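Side-chain contacts in acyl-coenzyme A oxidase (Caenorhabditis elegans, PDB 5K3J), which catalyses the FAD-dependent first step of peroxisomal beta-oxidation, desaturating the side chains of ascaroside pheromones carrying a 5-carbon omega chain, and also binds ATP: residues 218-223 and 230-235; 78-83 and 97-102; 19-24 and 601-606. One frame throughout, in Å; residues are numbered along the deposited sequence.

Interaction 1 of 3, residues 218-223 and 230-235; sequences VQLRDE and KGVTVG
Leu220 and Arg221 meet Val232 and Val234 in a mainly apolar contact between two sheets of the beta domain of the acyl-CoA oxidase fold. Leu220 and Arg221 follow the end of strand 210-219, in a mixed sheet; the valines belong to strand 232-236, outermost within this chain in an antiparallel sheet. The backbones approach to 6.4 Å between Leu220 CA and Val232 CA, and no hydrogen bond joins the segments, so they do not pair as strands here. Leu251, on strand 248-253, touches Leu220 and both valines and adds to the apolar cluster between the sheets.

Arg221 is extended from CG to NE, which carries its guanidinium to Val234; CG1 of the valine faces it at a slant, at a modelled distance too short to be relied on. The polar end is held by backbone carbonyls, NH1 by His226 O and NH2 by Gly192 O, while Asp643 of the second subunit gives NH2 a long, weak ion pair.

The apolar part rests on the two methyls of Leu220. Leu220 CD1 is a loose 4.4 Å from Val234 CG2. Toward Val232 the leucine crosses at about a right angle, with Leu220 CD2 3.9 Å from Val232 CG2.

Interaction 2 of 3, residues 78-83 and 97-102; sequences SILTKY and LHLHRE
Leu80 and Leu99 share one rotamer: in each, CG stands trans to the main-chain N (chi1 -175° in Leu80), and this throws both isobutyl groups into the gap between helix 66-82 and helix 93-103. His100 turns differently, with CG trans to its carbonyl carbon (chi1 -73°), which swings the imidazole toward Leu80 although its CB is not aimed directly at the other helix. The contact is a helix-to-helix packing within the N-terminal alpha-helical domain of the acyl-CoA oxidase fold. The backbones stay well apart, 8.4 Å between Leu80 CA and His100 CA, so side chains alone bridge the gap.

Leu80 divides its two methyls between two partners. CD1 goes to Leu99: the two leucine side chains run antiparallel, one beside the other, with Leu80 CD1 3.7 Å from Leu99 CD2. Ile45 and Val49 of helix 36-49 also pack on Leu99, extending the apolar layer to a third helix.

The imidazole is secured by its own helix: His100 ND1 is hydrogen-bonded to Ser96 O, one turn earlier, which limits rotation of the ring. Arg141 touches His100 as well. The His100 side chain is about 8 Å from the bound ascaroside-CoA, and the next residue, Arg101, packs on Glu299, a residue important for substrate specificity. Helix 93-103 therefore links this buried leucine contact to the surroundings of the substrate pocket.

The second methyl of Leu80 makes a CH-pi contact over one face of His100. Leu80 CD2 is 3.7 Å from the centroid of the His100 ring and 24° off its normal; displaced toward the rim, it is nearest to His100 CD2, at 3.5 Å.

Interaction 3 of 3, residues 19-24 and 601-606; sequences RMATFD and AVSLVD
Ala21 and Ser603 bring the backbones closest, 5.9 Å between their CA atoms, where the irregular segment 19-24 passes over the short helix 601-606 without a hydrogen bond between the two. Ala21 turns its methyl to the serine hydroxyl, but Ser603 is poorly ordered and the closeness of Ala21 CB to Ser603 OG, 3.3 Å as modelled, is no evidence of tight packing. That hydroxyl has its polar partner outside the pair: it is hydrogen-bonded to Asn3 OD1, at the start of the modelled chain. Asn600 OD1, just ahead of the helix, accepts a hydrogen bond from Thr22 N.

The loop joins helix 12-18 to helix 25-32, whose N-cap is Asp24. With 577 residues separating the segments, the contact lays the N-terminal part of the acyl-CoA oxidase chain against its C-terminal helical region. Phe23 has CG between the backbone N and the carbonyl carbon (chi1 66°), directing the ring toward helix 601-606. Phe23 CE1 lies 3.8 Å from Ser603 CB, and Ser603 O sits at the ring edge, near its plane, 3.7 Å from Phe23 CZ. Leu604 crosses the phenylalanine at about a right angle, its CD2 coming obliquely to 3.9 Å from Phe23 CZ. Met28 touches both Phe23 and Leu604, and helix 549-569 adds Pro550 and Val554 against the ring and Leu558 against the leucine.

How the interactions relate
Interaction 3 joins a loop near the N-terminus to a helix of the C-terminal helical region, and the sequence between its segments contains the other two: interaction 2 comes first, then interaction 1. Interaction 2 belongs to the N-terminal helices and interaction 1 to the beta domain; their centres are 27 Å apart. Interaction 3 has its centre 29 Å from that of interaction 2 and 52 Å from that of interaction 1, lying across the chain's centre from the latter. No two of the contacts touch. The second subunit reaches the segments of interactions 1 and 2 but not those of interaction 3. The three therefore sample separate parts of one subunit: sheet-to-sheet packing, helix packing near the substrate, and a long-range tie between N-terminal and C-terminal regions.

Interaction 1 of 3, residues 218-223 and 230-235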
loop_
_atom_site.group_PDB
_atom_site.type_symbol
_atom_site.label_atom_id
_atom_site.label_comp_id
_atom_site.label_asym_id
_atom_site.label_seq_id
_atom_site.Cartn_x
_atom_site.Cartn_y
_atom_site.Cartn_z
ATOM N N VAL A 218 -7.258 30.720 17.750
ATOM C CA VAL A 218 -5.958 31.296 18.040
ATOM C C VAL A 218 -5.356 31.905 16.787
ATOM O O VAL A 218 -5.227 31.226 15.770
ATOM C CB VAL A 218 -4.992 30.240 18.607
ATOM C CG1 VAL A 218 -3.676 30.889 19.031
ATOM C CG2 VAL A 218 -5.636 29.508 19.764
ATOM N N GLN A 219 -5.004 33.186 16.854
ATOM C CA GLN A 219 -4.200 33.789 15.800
ATOM C C GLN A 219 -2.751 33.386 16.029
ATOM O O GLN A 219 -2.240 33.514 17.140
ATOM C CB GLN A 219 -4.338 35.314 15.771
ATOM C CG GLN A 219 -3.495 35.966 14.679
ATOM C CD GLN A 219 -3.691 37.467 14.581
ATOM O OE1 GLN A 219 -4.293 38.083 15.460
ATOM N NE2 GLN A 219 -3.181 38.063 13.507
ATOM N N LEU A 220 -2.096 32.888 14.987
ATOM C CA LEU A 220 -0.743 32.365 15.127
ATOM C C LEU A 220 0.276 33.301 14.504
ATOM O O LEU A 220 1.354 33.521 15.058
ATOM C CB LEU A 220 -0.638 30.980 14.490
ATOM C CG LEU A 220 -1.526 29.903 15.109
ATOM C CD1 LEU A 220 -1.292 28.592 14.404
ATOM C CD2 LEU A 220 -1.232 29.772 16.590
ATOM N N ARG A 221 -0.074 33.853 13.350
ATOM C CA ARG A 221 0.835 34.719 12.619
ATOM C C ARG A 221 0.207 36.080 12.351
ATOM O O ARG A 221 -1.009 36.198 12.179
ATOM C CB ARG A 221 1.245 34.064 11.303
ATOM C CG ARG A 221 2.024 32.768 11.464
ATOM C CD ARG A 221 2.133 32.057 10.134
ATOM N NE ARG A 221 2.947 30.850 10.200
ATOM C CZ ARG A 221 4.247 30.815 9.935
ATOM N NH1 ARG A 221 4.888 31.922 9.594
ATOM N NH2 ARG A 221 4.910 29.674 10.012
ATOM N N ASP A 222 1.052 37.105 12.326
ATOM C CA ASP A 222 0.631 38.456 11.978
ATOM C C ASP A 222 -0.018 38.464 10.594
ATOM O O ASP A 222 0.548 37.946 9.636
ATOM C CB ASP A 222 1.834 39.403 12.027
ATOM C CG ASP A 222 1.443 40.865 11.929
ATOM O OD1 ASP A 222 1.431 41.415 10.806
ATOM O OD2 ASP A 222 1.151 41.467 12.983
ATOM N N GLU A 223 -1.211 39.044 10.492
ATOM C CA GLU A 223 -1.956 39.025 9.235
ATOM C C GLU A 223 -1.250 39.805 8.130
ATOM O O GLU A 223 -1.532 39.615 6.946
ATOM C CB GLU A 223 -3.366 39.588 9.431
ATOM C CG GLU A 223 -4.338 38.645 10.120
ATOM C CD GLU A 223 -5.779 38.912 9.712
ATOM O OE1 GLU A 223 -6.014 39.230 8.524
ATOM O OE2 GLU A 223 -6.676 38.807 10.577
ATOM N N LYS A 230 3.837 36.409 19.607
ATOM C CA LYS A 230 4.528 36.100 20.852
ATOM C C LYS A 230 3.865 34.958 21.614
ATOM O O LYS A 230 2.729 35.085 22.068
ATOM C CB LYS A 230 4.591 37.343 21.739
ATOM C CG LYS A 230 4.967 37.056 23.180
ATOM C CD LYS A 230 4.206 37.979 24.112
ATOM C CE LYS A 230 4.501 37.667 25.565
ATOM N NZ LYS A 230 3.543 38.374 26.456
ATOM N N GLY A 231 4.591 33.853 21.760
ATOM C CA GLY A 231 4.098 32.692 22.478
ATOM C C GLY A 231 3.832 31.512 21.566
ATOM O O GLY A 231 3.375 30.459 22.012
ATOM N N VAL A 232 4.129 31.689 20.283
ATOM C CA VAL A 232 3.814 30.683 19.276
ATOM C C VAL A 232 5.060 30.054 18.652
ATOM O O VAL A 232 5.908 30.742 18.080
ATOM C CB VAL A 232 2.938 31.279 18.154
ATOM C CG1 VAL A 232 2.923 30.362 16.937
ATOM C CG2 VAL A 232 1.526 31.522 18.666
ATOM N N THR A 233 5.164 28.737 18.783
ATOM C CA THR A 233 6.182 27.971 18.081
ATOM C C THR A 233 5.492 27.157 16.996
ATOM O O THR A 233 4.497 26.479 17.262
ATOM C CB THR A 233 6.963 27.044 19.028
ATOM O OG1 THR A 233 7.491 27.809 20.119
ATOM C CG2 THR A 233 8.112 26.372 18.293
ATOM N N VAL A 234 6.010 27.228 15.773
ATOM C CA VAL A 234 5.319 26.630 14.638
ATOM C C VAL A 234 6.288 26.235 13.510
ATOM O O VAL A 234 7.206 26.979 13.156
ATOM C CB VAL A 234 4.208 27.597 14.125
ATOM C CG1 VAL A 234 4.438 28.043 12.702
ATOM C CG2 VAL A 234 2.829 26.964 14.277
ATOM N N GLY A 235 6.091 25.032 12.976
ATOM C CA GLY A 235 6.930 24.510 11.912
ATOM C C GLY A 235 6.351 23.251 11.293
ATOM O O GLY A 235 5.390 22.686 11.808
#

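Interaction 2 of 3, residues 78-83 and 97-102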
loop_
_atom_site.group_PDB
_atom_site.type_symbol
_atom_site.label_atom_id
_atom_site.label_comp_id
_atom_site.label_asym_id
_atom_site.label_seq_id
_atom_site.Cartn_x
_atom_site.Cartn_y
_atom_site.Cartn_z
ATOM N N SER A 78 -3.711 30.288 -5.320
ATOM C CA SER A 78 -3.847 31.737 -5.333
ATOM C C SER A 78 -4.425 32.194 -6.661
ATOM O O SER A 78 -5.189 33.155 -6.717
ATOM C CB SER A 78 -2.499 32.416 -5.078
ATOM O OG SER A 78 -1.634 32.278 -6.193
ATOM N N ILE A 79 -4.053 31.503 -7.732
ATOM C CA ILE A 79 -4.609 31.786 -9.049
ATOM C C ILE A 79 -6.069 31.341 -9.101
ATOM O O ILE A 79 -6.943 32.089 -9.545
ATOM C CB ILE A 79 -3.826 31.078 -10.170
ATOM C CG1 ILE A 79 -2.357 31.491 -10.141
ATOM C CG2 ILE A 79 -4.436 31.400 -11.523
ATOM C CD1 ILE A 79 -1.499 30.729 -11.116
ATOM N N LEU A 80 -6.318 30.120 -8.635
ATOM C CA LEU A 80 -7.657 29.543 -8.624
ATOM C C LEU A 80 -8.635 30.393 -7.823
ATOM O O LEU A 80 -9.803 30.521 -8.189
ATOM C CB LEU A 80 -7.609 28.126 -8.055
ATOM C CG LEU A 80 -8.896 27.311 -8.077
ATOM C CD1 LEU A 80 -9.338 27.089 -9.517
ATOM C CD2 LEU A 80 -8.711 25.986 -7.350
ATOM N N THR A 81 -8.152 30.967 -6.725
ATOM C CA THR A 81 -8.984 31.802 -5.865
ATOM C C THR A 81 -9.464 33.042 -6.619
ATOM O O THR A 81 -10.598 33.488 -6.436
ATOM C CB THR A 81 -8.225 32.216 -4.591
ATOM O OG1 THR A 81 -7.884 31.041 -3.844
ATOM C CG2 THR A 81 -9.074 33.131 -3.721
ATOM N N LYS A 82 -8.607 33.581 -7.480
ATOM C CA LYS A 82 -8.984 34.717 -8.313
ATOM C C LYS A 82 -10.090 34.330 -9.290
ATOM O O LYS A 82 -11.094 35.032 -9.417
ATOM C CB LYS A 82 -7.771 35.252 -9.075
ATOM C CG LYS A 82 -8.105 35.828 -10.442
ATOM C CD LYS A 82 -6.862 36.197 -11.227
ATOM C CE LYS A 82 -7.169 36.235 -12.714
ATOM N NZ LYS A 82 -8.478 36.889 -13.002
ATOM N N TYR A 83 -9.905 33.204 -9.973
ATOM C CA TYR A 83 -10.878 32.733 -10.952
ATOM C C TYR A 83 -12.076 32.038 -10.302
ATOM O O TYR A 83 -12.956 31.540 -11.004
ATOM C CB TYR A 83 -10.219 31.773 -11.948
ATOM C CG TYR A 83 -9.305 32.431 -12.963
ATOM C CD1 TYR A 83 -9.823 33.184 -14.010
ATOM C CD2 TYR A 83 -7.925 32.277 -12.890
ATOM C CE1 TYR A 83 -8.995 33.780 -14.945
ATOM C CE2 TYR A 83 -7.087 32.867 -13.822
ATOM C CZ TYR A 83 -7.628 33.617 -14.847
ATOM O OH TYR A 83 -6.801 34.207 -15.774
ATOM N N LEU A 97 -15.420 21.290 -4.727
ATOM C CA LEU A 97 -14.669 20.045 -4.660
ATOM C C LEU A 97 -14.234 19.573 -6.040
ATOM O O LEU A 97 -13.118 19.088 -6.203
ATOM C CB LEU A 97 -15.490 18.956 -3.970
ATOM C CG LEU A 97 -15.595 19.056 -2.446
ATOM C CD1 LEU A 97 -16.181 17.775 -1.860
ATOM C CD2 LEU A 97 -14.244 19.388 -1.808
ATOM N N HIS A 98 -15.109 19.712 -7.031
ATOM C CA HIS A 98 -14.751 19.332 -8.393
ATOM C C HIS A 98 -13.638 20.228 -8.916
ATOM O O HIS A 98 -12.676 19.754 -9.520
ATOM C CB HIS A 98 -15.951 19.410 -9.334
ATOM C CG HIS A 98 -15.588 19.246 -10.778
ATOM N ND1 HIS A 98 -15.392 18.013 -11.364
ATOM C CD2 HIS A 98 -15.358 20.163 -11.747
ATOM C CE1 HIS A 98 -15.072 18.177 -12.634
ATOM N NE2 HIS A 98 -15.045 19.472 -12.894
ATOM N N LEU A 99 -13.774 21.528 -8.675
ATOM C CA LEU A 99 -12.807 22.500 -9.164
ATOM C C LEU A 99 -11.418 22.279 -8.565
ATOM O O LEU A 99 -10.412 22.369 -9.266
ATOM C CB LEU A 99 -13.289 23.919 -8.865
ATOM C CG LEU A 99 -12.384 25.029 -9.388
ATOM C CD1 LEU A 99 -12.278 24.931 -10.892
ATOM C CD2 LEU A 99 -12.902 26.397 -8.975
ATOM N N HIS A 100 -11.365 21.976 -7.271
ATOM C CA HIS A 100 -10.089 21.808 -6.589
ATOM C C HIS A 100 -9.488 20.427 -6.844
ATOM O O HIS A 100 -8.277 20.303 -7.027
ATOM C CB HIS A 100 -10.253 22.056 -5.089
ATOM C CG HIS A 100 -10.442 23.499 -4.738
ATOM N ND1 HIS A 100 -11.665 24.132 -4.812
ATOM C CD2 HIS A 100 -9.559 24.440 -4.328
ATOM C CE1 HIS A 100 -11.528 25.396 -4.456
ATOM N NE2 HIS A 100 -10.259 25.608 -4.155
ATOM N N ARG A 101 -10.328 19.394 -6.865
ATOM C CA ARG A 101 -9.848 18.045 -7.159
ATOM C C ARG A 101 -9.247 17.982 -8.557
ATOM O O ARG A 101 -8.341 17.193 -8.813
ATOM C CB ARG A 101 -10.967 17.008 -7.041
ATOM C CG ARG A 101 -11.314 16.575 -5.621
ATOM C CD ARG A 101 -12.470 15.581 -5.644
ATOM N NE ARG A 101 -12.921 15.187 -4.313
ATOM C CZ ARG A 101 -14.166 14.813 -4.042
ATOM N NH1 ARG A 101 -15.073 14.801 -5.011
ATOM N NH2 ARG A 101 -14.512 14.463 -2.809
ATOM N N GLU A 102 -9.759 18.813 -9.460
ATOM C CA GLU A 102 -9.254 18.838 -10.824
ATOM C C GLU A 102 -8.071 19.776 -10.985
ATOM O O GLU A 102 -6.992 19.349 -11.386
ATOM C CB GLU A 102 -10.352 19.234 -11.811
ATOM C CG GLU A 102 -9.822 19.437 -13.224
ATOM C CD GLU A 102 -10.927 19.559 -14.255
ATOM O OE1 GLU A 102 -11.056 20.638 -14.875
ATOM O OE2 GLU A 102 -11.668 18.572 -14.456
#

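Interaction 3 of 3, residues 19-24 and 601-606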
loop_
_atom_site.group_PDB
_atom_site.type_symbol
_atom_site.label_atom_id
_atom_site.label_comp_id
_atom_site.label_asym_id
_atom_site.label_seq_id
_atom_site.Cartn_x
_atom_site.Cartn_y
_atom_site.Cartn_z
ATOM N N ARG A 19 -17.316 1.828 -28.378
ATOM C CA ARG A 19 -18.390 1.531 -29.315
ATOM C C ARG A 19 -19.287 0.437 -28.733
ATOM O O ARG A 19 -20.403 0.216 -29.202
ATOM C CB ARG A 19 -17.823 1.098 -30.670
ATOM C CG ARG A 19 -18.542 1.681 -31.878
ATOM C CD ARG A 19 -17.929 3.005 -32.312
ATOM N NE ARG A 19 -18.743 4.153 -31.925
ATOM C CZ ARG A 19 -18.623 5.361 -32.466
ATOM N NH1 ARG A 19 -19.399 6.357 -32.060
ATOM N NH2 ARG A 19 -17.725 5.571 -33.421
ATOM N N MET A 20 -18.786 -0.234 -27.697
ATOM C CA MET A 20 -19.503 -1.322 -27.041
ATOM C C MET A 20 -20.392 -0.823 -25.902
ATOM O O MET A 20 -20.925 -1.625 -25.136
ATOM C CB MET A 20 -18.522 -2.360 -26.490
ATOM C CG MET A 20 -17.493 -2.857 -27.493
ATOM S SD MET A 20 -16.332 -4.060 -26.806
ATOM C CE MET A 20 -17.286 -5.572 -26.900
ATOM N N ALA A 21 -20.550 0.493 -25.788
ATOM C CA ALA A 21 -21.323 1.078 -24.692
ATOM C C ALA A 21 -22.812 0.745 -24.803
ATOM O O ALA A 21 -23.434 1.001 -25.833
ATOM C CB ALA A 21 -21.123 2.587 -24.656
ATOM N N THR A 22 -23.377 0.183 -23.739
ATOM C CA THR A 22 -24.784 -0.193 -23.737
ATOM C C THR A 22 -25.625 0.740 -22.887
ATOM O O THR A 22 -26.654 0.338 -22.345
ATOM C CB THR A 22 -24.963 -1.671 -23.238
ATOM O OG1 THR A 22 -25.075 -1.656 -21.817
ATOM C CG2 THR A 22 -23.794 -2.514 -23.669
ATOM N N PHE A 23 -25.173 1.982 -22.786
ATOM C CA PHE A 23 -25.887 2.993 -22.026
ATOM C C PHE A 23 -25.346 4.384 -22.365
ATOM O O PHE A 23 -24.392 4.510 -23.143
ATOM C CB PHE A 23 -25.776 2.747 -20.517
ATOM C CG PHE A 23 -24.383 2.905 -19.972
ATOM C CD1 PHE A 23 -23.474 1.856 -20.003
ATOM C CD2 PHE A 23 -23.989 4.106 -19.418
ATOM C CE1 PHE A 23 -22.196 2.015 -19.494
ATOM C CE2 PHE A 23 -22.716 4.269 -18.911
ATOM C CZ PHE A 23 -21.819 3.223 -18.949
ATOM N N ASP A 24 -25.955 5.424 -21.792
ATOM C CA ASP A 24 -25.492 6.793 -21.994
ATOM C C ASP A 24 -24.620 7.215 -20.814
ATOM O O ASP A 24 -25.033 7.116 -19.655
ATOM C CB ASP A 24 -26.672 7.741 -22.160
ATOM C CG ASP A 24 -26.290 9.024 -22.880
ATOM O OD1 ASP A 24 -25.297 9.671 -22.478
ATOM O OD2 ASP A 24 -26.979 9.394 -23.859
ATOM N N ALA A 601 -16.672 -2.019 -19.580
ATOM C CA ALA A 601 -15.582 -1.653 -18.669
ATOM C C ALA A 601 -15.070 -0.225 -18.866
ATOM O O ALA A 601 -14.989 0.553 -17.912
ATOM C CB ALA A 601 -14.426 -2.639 -18.819
ATOM N N VAL A 602 -14.727 0.114 -20.102
ATOM C CA VAL A 602 -14.171 1.425 -20.408
ATOM C C VAL A 602 -15.251 2.501 -20.300
ATOM O O VAL A 602 -14.963 3.651 -19.963
ATOM C CB VAL A 602 -13.532 1.436 -21.808
ATOM C CG1 VAL A 602 -12.986 2.813 -22.147
ATOM C CG2 VAL A 602 -12.424 0.399 -21.878
ATOM N N SER A 603 -16.497 2.116 -20.560
ATOM C CA SER A 603 -17.625 3.039 -20.478
ATOM C C SER A 603 -18.007 3.349 -19.034
ATOM O O SER A 603 -18.383 4.476 -18.713
ATOM C CB SER A 603 -18.835 2.470 -21.223
ATOM O OG SER A 603 -18.559 2.314 -22.603
ATOM N N LEU A 604 -17.914 2.347 -18.164
ATOM C CA LEU A 604 -18.303 2.525 -16.768
ATOM C C LEU A 604 -17.363 3.482 -16.039
ATOM O O LEU A 604 -17.750 4.108 -15.053
ATOM C CB LEU A 604 -18.351 1.175 -16.042
ATOM C CG LEU A 604 -19.572 0.285 -16.303
ATOM C CD1 LEU A 604 -19.436 -1.054 -15.588
ATOM C CD2 LEU A 604 -20.856 0.987 -15.884
ATOM N N VAL A 605 -16.132 3.600 -16.530
ATOM C CA VAL A 605 -15.148 4.476 -15.901
ATOM C C VAL A 605 -15.076 5.829 -16.608
ATOM O O VAL A 605 -14.821 6.852 -15.970
ATOM C CB VAL A 605 -13.746 3.826 -15.867
ATOM C CG1 VAL A 605 -13.758 2.586 -14.978
ATOM C CG2 VAL A 605 -13.275 3.479 -17.268
ATOM N N ASP A 606 -15.319 5.832 -17.918
ATOM C CA ASP A 606 -15.395 7.069 -18.693
ATOM C C ASP A 606 -16.524 7.940 -18.165
ATOM O O ASP A 606 -16.518 9.161 -18.326
ATOM C CB ASP A 606 -15.614 6.777 -20.180
ATOM C CG ASP A 606 -14.341 6.356 -20.886
ATOM O OD1 ASP A 606 -13.254 6.809 -20.470
ATOM O OD2 ASP A 606 -14.428 5.571 -21.856
#